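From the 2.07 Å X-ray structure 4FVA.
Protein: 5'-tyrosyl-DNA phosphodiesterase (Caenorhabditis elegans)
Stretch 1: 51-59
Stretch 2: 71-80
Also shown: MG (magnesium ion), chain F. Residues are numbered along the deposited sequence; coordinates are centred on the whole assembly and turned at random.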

# COMPACT_ATOMS: atom_id res chain seq x y z
N GLN A 51 -4.75 2.84 -2.32
CA GLN A 51 -5.94 2.93 -1.49
C GLN A 51 -6.66 4.26 -1.76
O GLN A 51 -6.06 5.22 -2.26
CB GLN A 51 -5.59 2.81 -0.00
CG GLN A 51 -4.71 1.62 0.35
CD GLN A 51 -3.22 1.90 0.20
OE1 GLN A 51 -2.76 3.02 0.45
NE2 GLN A 51 -2.46 0.87 -0.21
N GLU A 52 -7.94 4.32 -1.39
CA GLU A 52 -8.78 5.49 -1.67
C GLU A 52 -8.77 5.86 -3.15
O GLU A 52 -8.64 7.03 -3.50
CB GLU A 52 -8.39 6.70 -0.81
CG GLU A 52 -9.09 6.70 0.54
CD GLU A 52 -8.95 8.00 1.28
OE1 GLU A 52 -9.25 9.07 0.70
OE2 GLU A 52 -8.50 7.93 2.45
N VAL A 53 -8.90 4.86 -4.00
CA VAL A 53 -9.11 5.06 -5.43
C VAL A 53 -10.60 5.33 -5.61
O VAL A 53 -11.41 4.68 -4.95
CB VAL A 53 -8.71 3.82 -6.21
CG1 VAL A 53 -8.83 4.07 -7.71
CG2 VAL A 53 -7.28 3.40 -5.83
N VAL A 54 -10.96 6.28 -6.48
CA VAL A 54 -12.36 6.58 -6.80
C VAL A 54 -12.63 6.47 -8.30
O VAL A 54 -11.70 6.51 -9.11
CB VAL A 54 -12.78 7.99 -6.29
CG1 VAL A 54 -12.64 8.08 -4.77
CG2 VAL A 54 -11.95 9.08 -6.98
N ASP A 55 -13.90 6.32 -8.68
CA ASP A 55 -14.25 6.18 -10.09
C ASP A 55 -13.98 7.47 -10.86
O ASP A 55 -13.54 7.44 -12.01
CB ASP A 55 -15.72 5.79 -10.24
CG ASP A 55 -16.01 4.39 -9.74
OD1 ASP A 55 -15.09 3.53 -9.76
OD2 ASP A 55 -17.14 4.16 -9.29
N ARG A 56 -14.26 8.59 -10.21
CA ARG A 56 -14.12 9.89 -10.86
C ARG A 56 -12.67 10.23 -11.20
O ARG A 56 -11.79 10.20 -10.32
CB ARG A 56 -14.71 10.98 -9.97
CG ARG A 56 -14.53 12.40 -10.51
CD ARG A 56 -15.07 13.41 -9.51
NE ARG A 56 -14.41 14.71 -9.66
CZ ARG A 56 -14.18 15.54 -8.65
NH1 ARG A 56 -14.55 15.21 -7.42
NH2 ARG A 56 -13.56 16.69 -8.86
N ASP A 57 -12.43 10.57 -12.46
CA ASP A 57 -11.11 10.97 -12.91
C ASP A 57 -10.09 9.84 -12.75
O ASP A 57 -8.92 10.08 -12.46
CB ASP A 57 -10.63 12.22 -12.16
CG ASP A 57 -11.42 13.48 -12.55
OD1 ASP A 57 -11.89 13.53 -13.71
OD2 ASP A 57 -11.54 14.41 -11.72
N LEU A 58 -10.55 8.61 -12.95
CA LEU A 58 -9.69 7.45 -12.81
C LEU A 58 -8.80 7.23 -14.05
O LEU A 58 -7.79 6.51 -14.00
CB LEU A 58 -10.55 6.22 -12.51
CG LEU A 58 -9.83 4.90 -12.24
CD1 LEU A 58 -9.00 4.97 -10.96
CD2 LEU A 58 -10.87 3.80 -12.13
N ALA A 59 -9.16 7.88 -15.16
CA ALA A 59 -8.49 7.59 -16.44
C ALA A 59 -6.96 7.52 -16.39
O ALA A 59 -6.37 6.55 -16.87
CB ALA A 59 -8.94 8.60 -17.52
MG MG F . -8.53 11.22 1.91
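Stretch 2 71-80: YYSNKGCQYY

What fills the apolar centre of the contact? Y80 gives up more surface to the contact than any other residue; its chi1 is in the p well, and its ring atom CE1 packs 3.6 Å from CG1 of V53. The ring of Y72, at the end of the strand 71-72, lies more loosely there, its CE1 4.4 Å from V53 CG1. L58, buried and pointing toward stretch 2, closes the cluster, with CD2 4.0 Å from CZ of Y72 and 3.5 Å from OH of Y80.

How do the two backbones run past each other? They are antiparallel, and V53 and Y80 form a hydrogen-bonded pair with their CA atoms 5.3 Å apart. V53 N donates to Y80 O and Y80 N donates to V53 O, each at 2.9 Å, so both side chains fall on the same face of the sheet. The same V53 O also receives a CA-H...O contact from Y79 CA at 3.2 Å, while V54 CG1 rests 3.9 Å from Y79 CB. The chain turns a corner at E52, where E52 OE1 binds the magnesium ion MG at 2.6 Å and E52 CG lies 3.8 Å from Y79 CD2.

How does stretch 2 reach D55? Between its strand and Y80 it makes a type II turn from N74 to C77, closed by C77 N to N74 O at 3.1 Å. G76, with phi near 95°, suits a backbone that would jam a CB against the preceding carbonyl, and its CA approaches D55 OD2 to 3.1 Å.

What holds the polar edge? Y80 OH donates to D55 OD1 at 2.6 Å, in line with the ring edge, and G76 N adds a weak bond to the same oxygen at 3.3 Å. K75 NZ makes a long salt bridge to D55 OD1, 3.9 Å. Water 1 links the backbones, accepting from D55 N at 2.7 Å and donating to C77 O at 3.1 Å.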

# COMPACT_ATOMS: atom_id res chain seq x y z
N TYR A 71 -5.89 -4.72 -10.81
CA TYR A 71 -6.98 -5.39 -10.10
C TYR A 71 -7.57 -4.43 -9.07
O TYR A 71 -6.87 -3.98 -8.17
CB TYR A 71 -6.51 -6.71 -9.46
CG TYR A 71 -6.06 -7.70 -10.51
CD1 TYR A 71 -6.97 -8.57 -11.09
CD2 TYR A 71 -4.75 -7.72 -10.98
CE1 TYR A 71 -6.61 -9.44 -12.09
CE2 TYR A 71 -4.36 -8.59 -11.97
CZ TYR A 71 -5.31 -9.45 -12.53
OH TYR A 71 -4.97 -10.32 -13.51
N TYR A 72 -8.85 -4.12 -9.24
CA TYR A 72 -9.58 -3.23 -8.33
C TYR A 72 -10.34 -4.06 -7.31
O TYR A 72 -10.94 -5.06 -7.66
CB TYR A 72 -10.54 -2.32 -9.10
CG TYR A 72 -9.86 -1.34 -10.05
CD1 TYR A 72 -9.09 -0.29 -9.56
CD2 TYR A 72 -10.00 -1.46 -11.43
CE1 TYR A 72 -8.47 0.60 -10.40
CE2 TYR A 72 -9.36 -0.57 -12.28
CZ TYR A 72 -8.61 0.46 -11.76
OH TYR A 72 -7.98 1.35 -12.60
N SER A 73 -10.33 -3.62 -6.06
CA SER A 73 -10.97 -4.40 -5.00
C SER A 73 -12.49 -4.41 -5.16
O SER A 73 -13.14 -5.43 -4.93
CB SER A 73 -10.62 -3.85 -3.62
OG SER A 73 -11.19 -2.55 -3.42
N ASN A 74 -13.05 -3.27 -5.57
CA ASN A 74 -14.49 -3.07 -5.47
C ASN A 74 -14.93 -1.88 -6.30
O ASN A 74 -15.57 -0.95 -5.79
CB ASN A 74 -14.86 -2.83 -4.00
CG ASN A 74 -16.33 -3.03 -3.71
OD1 ASN A 74 -17.06 -3.63 -4.50
ND2 ASN A 74 -16.79 -2.52 -2.57
N LYS A 75 -14.59 -1.90 -7.59
CA LYS A 75 -14.84 -0.77 -8.47
C LYS A 75 -16.33 -0.42 -8.48
O LYS A 75 -17.18 -1.32 -8.43
CB LYS A 75 -14.33 -1.06 -9.88
CG LYS A 75 -14.18 0.19 -10.75
CD LYS A 75 -13.32 -0.07 -11.98
CE LYS A 75 -13.01 1.23 -12.72
NZ LYS A 75 -14.25 1.94 -13.17
N GLY A 76 -16.64 0.88 -8.51
CA GLY A 76 -18.03 1.32 -8.46
C GLY A 76 -18.52 1.68 -7.06
O GLY A 76 -19.53 2.36 -6.90
N CYS A 77 -17.82 1.19 -6.03
CA CYS A 77 -18.09 1.61 -4.65
C CYS A 77 -17.60 3.05 -4.47
O CYS A 77 -16.89 3.57 -5.34
CB CYS A 77 -17.39 0.65 -3.69
SG CYS A 77 -17.53 1.00 -1.90
N GLN A 78 -17.97 3.70 -3.37
CA GLN A 78 -17.53 5.10 -3.16
C GLN A 78 -16.01 5.27 -3.30
O GLN A 78 -15.52 6.22 -3.92
CB GLN A 78 -17.99 5.60 -1.79
CG GLN A 78 -17.71 7.09 -1.54
CD GLN A 78 -17.86 7.47 -0.08
OE1 GLN A 78 -18.30 6.66 0.74
NE2 GLN A 78 -17.46 8.70 0.27
N TYR A 79 -15.26 4.36 -2.67
CA TYR A 79 -13.81 4.30 -2.85
C TYR A 79 -13.32 2.87 -2.59
O TYR A 79 -14.03 2.07 -1.99
CB TYR A 79 -13.08 5.34 -1.98
CG TYR A 79 -13.33 5.18 -0.50
CD1 TYR A 79 -14.56 5.50 0.06
CD2 TYR A 79 -12.32 4.74 0.35
CE1 TYR A 79 -14.79 5.37 1.43
CE2 TYR A 79 -12.53 4.60 1.71
CZ TYR A 79 -13.77 4.92 2.24
OH TYR A 79 -13.98 4.80 3.61
N TYR A 80 -12.13 2.54 -3.07
CA TYR A 80 -11.70 1.15 -3.05
C TYR A 80 -10.18 1.08 -3.22
O TYR A 80 -9.50 2.12 -3.23
CB TYR A 80 -12.43 0.35 -4.15
CG TYR A 80 -12.49 1.08 -5.49
CD1 TYR A 80 -11.47 0.93 -6.44
CD2 TYR A 80 -13.55 1.93 -5.80
CE1 TYR A 80 -11.51 1.62 -7.66
CE2 TYR A 80 -13.61 2.60 -7.02
CZ TYR A 80 -12.59 2.45 -7.94
OH TYR A 80 -12.64 3.13 -9.15
O HOH W 1 -16.00 5.99 -7.00
O HOH W 2 -14.23 5.30 -13.76
O HOH W 3 -10.43 12.90 2.25
O HOH W 4 -6.17 10.41 1.83